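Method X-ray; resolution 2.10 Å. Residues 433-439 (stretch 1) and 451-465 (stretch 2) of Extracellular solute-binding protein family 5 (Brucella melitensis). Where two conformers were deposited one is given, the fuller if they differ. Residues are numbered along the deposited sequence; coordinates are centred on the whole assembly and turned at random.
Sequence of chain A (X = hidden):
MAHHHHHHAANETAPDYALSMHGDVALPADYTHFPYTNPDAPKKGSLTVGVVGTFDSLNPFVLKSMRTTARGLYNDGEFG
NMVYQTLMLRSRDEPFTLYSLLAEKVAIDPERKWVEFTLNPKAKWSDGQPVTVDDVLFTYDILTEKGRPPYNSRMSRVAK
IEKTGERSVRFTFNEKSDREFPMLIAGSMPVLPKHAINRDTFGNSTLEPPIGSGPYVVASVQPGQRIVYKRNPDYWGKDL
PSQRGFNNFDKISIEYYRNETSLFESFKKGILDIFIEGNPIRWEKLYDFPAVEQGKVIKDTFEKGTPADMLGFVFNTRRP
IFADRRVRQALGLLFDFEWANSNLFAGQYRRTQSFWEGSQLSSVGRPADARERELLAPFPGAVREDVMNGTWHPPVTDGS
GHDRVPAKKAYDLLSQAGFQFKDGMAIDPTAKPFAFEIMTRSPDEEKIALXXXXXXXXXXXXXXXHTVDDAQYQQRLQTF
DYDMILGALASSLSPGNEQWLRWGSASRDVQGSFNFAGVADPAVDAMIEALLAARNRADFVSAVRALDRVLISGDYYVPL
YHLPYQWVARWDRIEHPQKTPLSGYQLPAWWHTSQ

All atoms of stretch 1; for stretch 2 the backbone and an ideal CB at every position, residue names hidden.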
# COMPACT_ATOMS: atom_id res chain seq x y z
N PRO A 433 26.59 -29.34 -11.34
CA PRO A 433 25.96 -28.40 -12.27
C PRO A 433 24.91 -27.52 -11.58
O PRO A 433 24.14 -28.00 -10.74
CB PRO A 433 25.32 -29.32 -13.33
CG PRO A 433 26.12 -30.58 -13.25
CD PRO A 433 26.43 -30.72 -11.78
N PHE A 434 24.94 -26.21 -11.87
CA PHE A 434 24.11 -25.26 -11.13
C PHE A 434 22.69 -25.32 -11.67
O PHE A 434 22.46 -25.13 -12.87
CB PHE A 434 24.67 -23.83 -11.23
CG PHE A 434 24.06 -22.87 -10.25
CD1 PHE A 434 24.08 -23.15 -8.90
CD2 PHE A 434 23.49 -21.70 -10.65
CE1 PHE A 434 23.52 -22.27 -7.95
CE2 PHE A 434 22.95 -20.80 -9.74
CZ PHE A 434 22.95 -21.08 -8.38
N ALA A 435 21.74 -25.56 -10.78
CA ALA A 435 20.36 -25.73 -11.14
C ALA A 435 19.46 -25.30 -9.99
O ALA A 435 19.84 -25.45 -8.84
CB ALA A 435 20.11 -27.18 -11.47
N PHE A 436 18.29 -24.77 -10.31
CA PHE A 436 17.34 -24.43 -9.29
C PHE A 436 15.94 -24.35 -9.86
O PHE A 436 15.75 -24.42 -11.09
CB PHE A 436 17.70 -23.14 -8.57
CG PHE A 436 17.68 -21.89 -9.41
CD1 PHE A 436 16.54 -21.09 -9.45
CD2 PHE A 436 18.83 -21.44 -10.04
CE1 PHE A 436 16.54 -19.91 -10.16
CE2 PHE A 436 18.85 -20.24 -10.73
CZ PHE A 436 17.69 -19.49 -10.81
N GLU A 437 14.97 -24.26 -8.97
CA GLU A 437 13.56 -24.20 -9.34
C GLU A 437 12.94 -22.83 -9.09
O GLU A 437 13.11 -22.24 -8.00
CB GLU A 437 12.77 -25.25 -8.52
CG GLU A 437 11.27 -25.27 -8.76
CD GLU A 437 10.60 -26.18 -7.78
OE1 GLU A 437 10.25 -25.76 -6.68
OE2 GLU A 437 10.36 -27.35 -8.12
N ILE A 438 12.17 -22.33 -10.03
CA ILE A 438 11.29 -21.18 -9.78
C ILE A 438 9.85 -21.68 -9.61
O ILE A 438 9.26 -22.24 -10.57
CB ILE A 438 11.34 -20.15 -10.91
CG1 ILE A 438 12.79 -19.66 -11.13
CG2 ILE A 438 10.46 -18.96 -10.57
CD1 ILE A 438 12.96 -18.72 -12.30
N MET A 439 9.29 -21.51 -8.41
CA MET A 439 7.91 -21.90 -8.14
C MET A 439 7.02 -20.71 -8.53
O MET A 439 7.16 -19.57 -7.98
CB MET A 439 7.70 -22.26 -6.68
CG MET A 439 6.29 -22.77 -6.36
SD MET A 439 6.02 -23.39 -4.65
CE MET A 439 6.27 -21.84 -3.69
N UNK A 451 11.11 -16.13 -19.48
CA UNK A 451 12.04 -15.17 -20.06
C UNK A 451 13.36 -15.16 -19.26
O UNK A 451 14.43 -15.14 -19.86
CB UNK A 451 11.41 -13.77 -20.09
N UNK A 452 13.29 -15.19 -17.93
CA UNK A 452 14.49 -15.20 -17.11
C UNK A 452 15.27 -16.52 -17.34
O UNK A 452 16.50 -16.51 -17.47
CB UNK A 452 14.13 -15.03 -15.63
N UNK A 453 14.54 -17.62 -17.38
CA UNK A 453 15.14 -18.91 -17.72
C UNK A 453 15.95 -18.93 -19.02
O UNK A 453 17.03 -19.53 -19.03
CB UNK A 453 14.03 -19.96 -17.82
N UNK A 454 15.47 -18.28 -20.08
CA UNK A 454 16.24 -18.23 -21.33
C UNK A 454 17.61 -17.57 -21.07
O UNK A 454 18.66 -18.08 -21.53
CB UNK A 454 15.47 -17.46 -22.41
N UNK A 455 17.64 -16.48 -20.33
CA UNK A 455 18.94 -15.81 -20.07
C UNK A 455 19.90 -16.61 -19.15
O UNK A 455 21.14 -16.67 -19.38
CB UNK A 455 18.68 -14.44 -19.44
N UNK A 456 19.32 -17.26 -18.15
CA UNK A 456 20.12 -18.10 -17.26
C UNK A 456 20.72 -19.28 -18.04
O UNK A 456 21.87 -19.63 -17.81
CB UNK A 456 19.27 -18.61 -16.09
N UNK A 457 19.93 -19.88 -18.92
CA UNK A 457 20.40 -21.04 -19.68
C UNK A 457 21.57 -20.64 -20.55
O UNK A 457 22.44 -21.41 -20.76
CB UNK A 457 19.28 -21.63 -20.54
N UNK A 458 21.61 -19.41 -21.04
CA UNK A 458 22.73 -18.98 -21.84
C UNK A 458 24.07 -18.97 -21.07
O UNK A 458 25.12 -19.02 -21.68
CB UNK A 458 22.44 -17.58 -22.39
N UNK A 459 24.04 -18.89 -19.74
CA UNK A 459 25.25 -19.04 -18.92
C UNK A 459 25.53 -20.47 -18.40
O UNK A 459 26.37 -20.66 -17.54
CB UNK A 459 25.15 -18.10 -17.72
N UNK A 460 24.78 -21.44 -18.88
CA UNK A 460 24.92 -22.80 -18.45
C UNK A 460 24.16 -23.16 -17.18
O UNK A 460 24.47 -24.19 -16.55
CB UNK A 460 26.41 -23.10 -18.25
N UNK A 461 23.17 -22.36 -16.82
CA UNK A 461 22.39 -22.63 -15.61
C UNK A 461 21.03 -23.28 -15.94
O UNK A 461 20.29 -22.77 -16.76
CB UNK A 461 22.17 -21.33 -14.83
N UNK A 462 20.71 -24.40 -15.31
CA UNK A 462 19.48 -25.10 -15.59
C UNK A 462 18.39 -24.63 -14.58
O UNK A 462 18.55 -24.72 -13.37
CB UNK A 462 19.70 -26.61 -15.52
N UNK A 463 17.29 -24.14 -15.09
CA UNK A 463 16.22 -23.67 -14.25
C UNK A 463 14.94 -24.39 -14.52
O UNK A 463 14.55 -24.47 -15.65
CB UNK A 463 16.02 -22.16 -14.43
N UNK A 464 14.29 -24.93 -13.50
CA UNK A 464 13.00 -25.61 -13.64
C UNK A 464 11.88 -24.66 -13.24
O UNK A 464 11.97 -24.00 -12.21
CB UNK A 464 12.95 -26.88 -12.79
N UNK A 465 10.86 -24.53 -14.06
CA UNK A 465 9.72 -23.71 -13.70
C UNK A 465 8.61 -24.63 -13.29
O UNK A 465 8.18 -25.46 -14.08
CB UNK A 465 9.29 -22.80 -14.85

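Stretch 2 opens in a helix that began earlier in the chain, turns, and returns as a strand, 462 to 465, lying parallel to strand 435-439. The helix packs over the sheet face that carries Phe436 and Ile438, since CA-to-CB at 452 and 456 points toward stretch 1.

Position 451 has nothing of stretch 1 within reach, so many helix-compatible residues would fit; it is Ala451. At 452 the CA-to-CB bond points toward stretch 1, and the ideal CB lies 5.1 Å from Ile438 CD1. A large apolar or aromatic side chain would suit the gap, and Tyr452 fills it, its CD2 4.3 Å from Ile438 CD1.

Position 453 points sideways and its CB meets no atom of stretch 1, which leaves the choice wide. Within its own stretch, however, the strand's carbonyl at 463 could receive a donor from a long polar side chain. Gln453 provides one: its NE2 donates to the carbonyl O of 463 at 2.8 Å, tying helix to strand. Positions 454 and 455 are out of reach and nothing in stretch 1 restricts them; they are Arg454 and Asn455.

At 456 the bond again points toward stretch 1, but no atom lies within 5.5 Å of the ideal CB, so a branched or long apolar side chain is needed to reach the Phe436 ring. Leu456 does so, CD1 standing 3.9 Å from Phe436 CZ. Positions 457, 458 and 459 are out of reach and tolerant: Ser457, whose OG bonds to the O of Arg454 at 2.7 Å, then Arg458 and Leu459.

Position 460 has phi/psi of 84/19, where a CB would jam against the preceding carbonyl O. That alone calls for glycine, and Gly460 is found. Its carbonyl O shares a water with Phe434 O.

At 461 the ideal CB is 4.3 Å from Phe434 O and 5.4 Å from Phe436 CE2. An apolar side chain, such as Val, Ile or Leu, could fit near the two rings. Ile461 places CG2 3.6 Å from Phe434 CD2 and 4.0 Å from Phe436 CE2.

From 462 the parallel ladder sets the pattern. The N of 462 bonds to Phe434 O at 3.1 Å, and its O accepts from Phe436 N at 3.1 Å. The ideal CB of 462 sits on the same face as Ala435, 4.1 Å from Ala435 CB, where small or modest side chains would fit; Ala462 pairs with it.

Position 463 turns to the face of Phe436 and Ile438, favouring a beta-branched apolar residue. Val463 sets CG2 over one face of the Phe436 ring, 4.0 Å from CZ, and CG1 3.7 Å from Ile438 CD1.

Position 464 shares the face of Glu437, whose acid would favour a basic or neutral polar partner. Glu464 is instead another acid: OE1 lies 4.6 Å from Glu437 OE2, and a water donates to both, bridging the like charges. Its backbone N bonds to Phe436 O at 2.9 Å.

Position 465 returns to the Ile438 face, suiting a beta-branched apolar residue; Ile465 occupies it, its CA 3.5 Å from Ile438 O.

Stretch 2 451-465: AYQRNLSRLGIAVEI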
# COMPACT_ATOMS: atom_id res chain seq x y z
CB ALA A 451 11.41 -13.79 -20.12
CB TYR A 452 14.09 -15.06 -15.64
CG TYR A 452 15.17 -14.82 -14.63
CD1 TYR A 452 16.38 -14.20 -14.96
CD2 TYR A 452 14.96 -15.10 -13.29
CE1 TYR A 452 17.37 -13.94 -14.02
CE2 TYR A 452 15.93 -14.82 -12.33
CZ TYR A 452 17.16 -14.25 -12.71
OH TYR A 452 18.14 -13.95 -11.75
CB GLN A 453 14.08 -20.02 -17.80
CG GLN A 453 14.60 -21.35 -18.37
CD GLN A 453 13.44 -22.29 -18.63
OE1 GLN A 453 12.61 -22.02 -19.47
NE2 GLN A 453 13.33 -23.33 -17.84
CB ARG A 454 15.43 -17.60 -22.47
CG ARG A 454 14.31 -18.53 -22.97
CD ARG A 454 13.53 -18.06 -24.22
NE ARG A 454 12.71 -16.84 -24.01
CZ ARG A 454 11.46 -16.86 -23.52
NH1 ARG A 454 10.91 -18.00 -23.16
NH2 ARG A 454 10.77 -15.74 -23.38
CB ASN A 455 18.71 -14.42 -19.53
CG ASN A 455 18.27 -13.49 -20.61
OD1 ASN A 455 17.07 -13.21 -20.76
ND2 ASN A 455 19.22 -13.03 -21.40
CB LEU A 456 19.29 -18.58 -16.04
CG LEU A 456 18.78 -17.42 -15.16
CD1 LEU A 456 17.57 -17.74 -14.27
CD2 LEU A 456 19.88 -16.91 -14.31
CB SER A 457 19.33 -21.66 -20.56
OG SER A 457 19.08 -20.74 -21.61
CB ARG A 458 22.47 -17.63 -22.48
CG ARG A 458 21.37 -17.61 -23.54
CD ARG A 458 21.21 -16.20 -24.16
NE ARG A 458 22.51 -15.67 -24.64
CZ ARG A 458 23.19 -14.60 -24.15
NH1 ARG A 458 22.73 -13.85 -23.16
NH2 ARG A 458 24.37 -14.26 -24.68
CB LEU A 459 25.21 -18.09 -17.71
CG LEU A 459 26.14 -16.89 -17.82
CD1 LEU A 459 25.49 -15.89 -18.73
CD2 LEU A 459 26.37 -16.25 -16.46
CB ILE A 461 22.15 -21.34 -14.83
CG1 ILE A 461 23.49 -20.67 -14.55
CG2 ILE A 461 21.36 -21.62 -13.55
CD1 ILE A 461 23.36 -19.30 -13.97
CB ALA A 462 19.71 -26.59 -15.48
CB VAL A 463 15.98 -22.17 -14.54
CG1 VAL A 463 14.84 -21.63 -13.71
CG2 VAL A 463 17.24 -21.39 -14.26
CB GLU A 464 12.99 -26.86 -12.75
CG GLU A 464 14.14 -27.84 -13.03
CD GLU A 464 14.40 -28.79 -11.88
OE1 GLU A 464 13.82 -28.70 -10.76
OE2 GLU A 464 15.26 -29.65 -12.09
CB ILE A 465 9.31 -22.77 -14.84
CG1 ILE A 465 10.46 -21.79 -15.11
CG2 ILE A 465 8.07 -21.98 -14.45
CD1 ILE A 465 10.36 -21.07 -16.42
O HOH W 1 23.68 -26.36 -15.07
O HOH W 2 11.21 -28.69 -10.10
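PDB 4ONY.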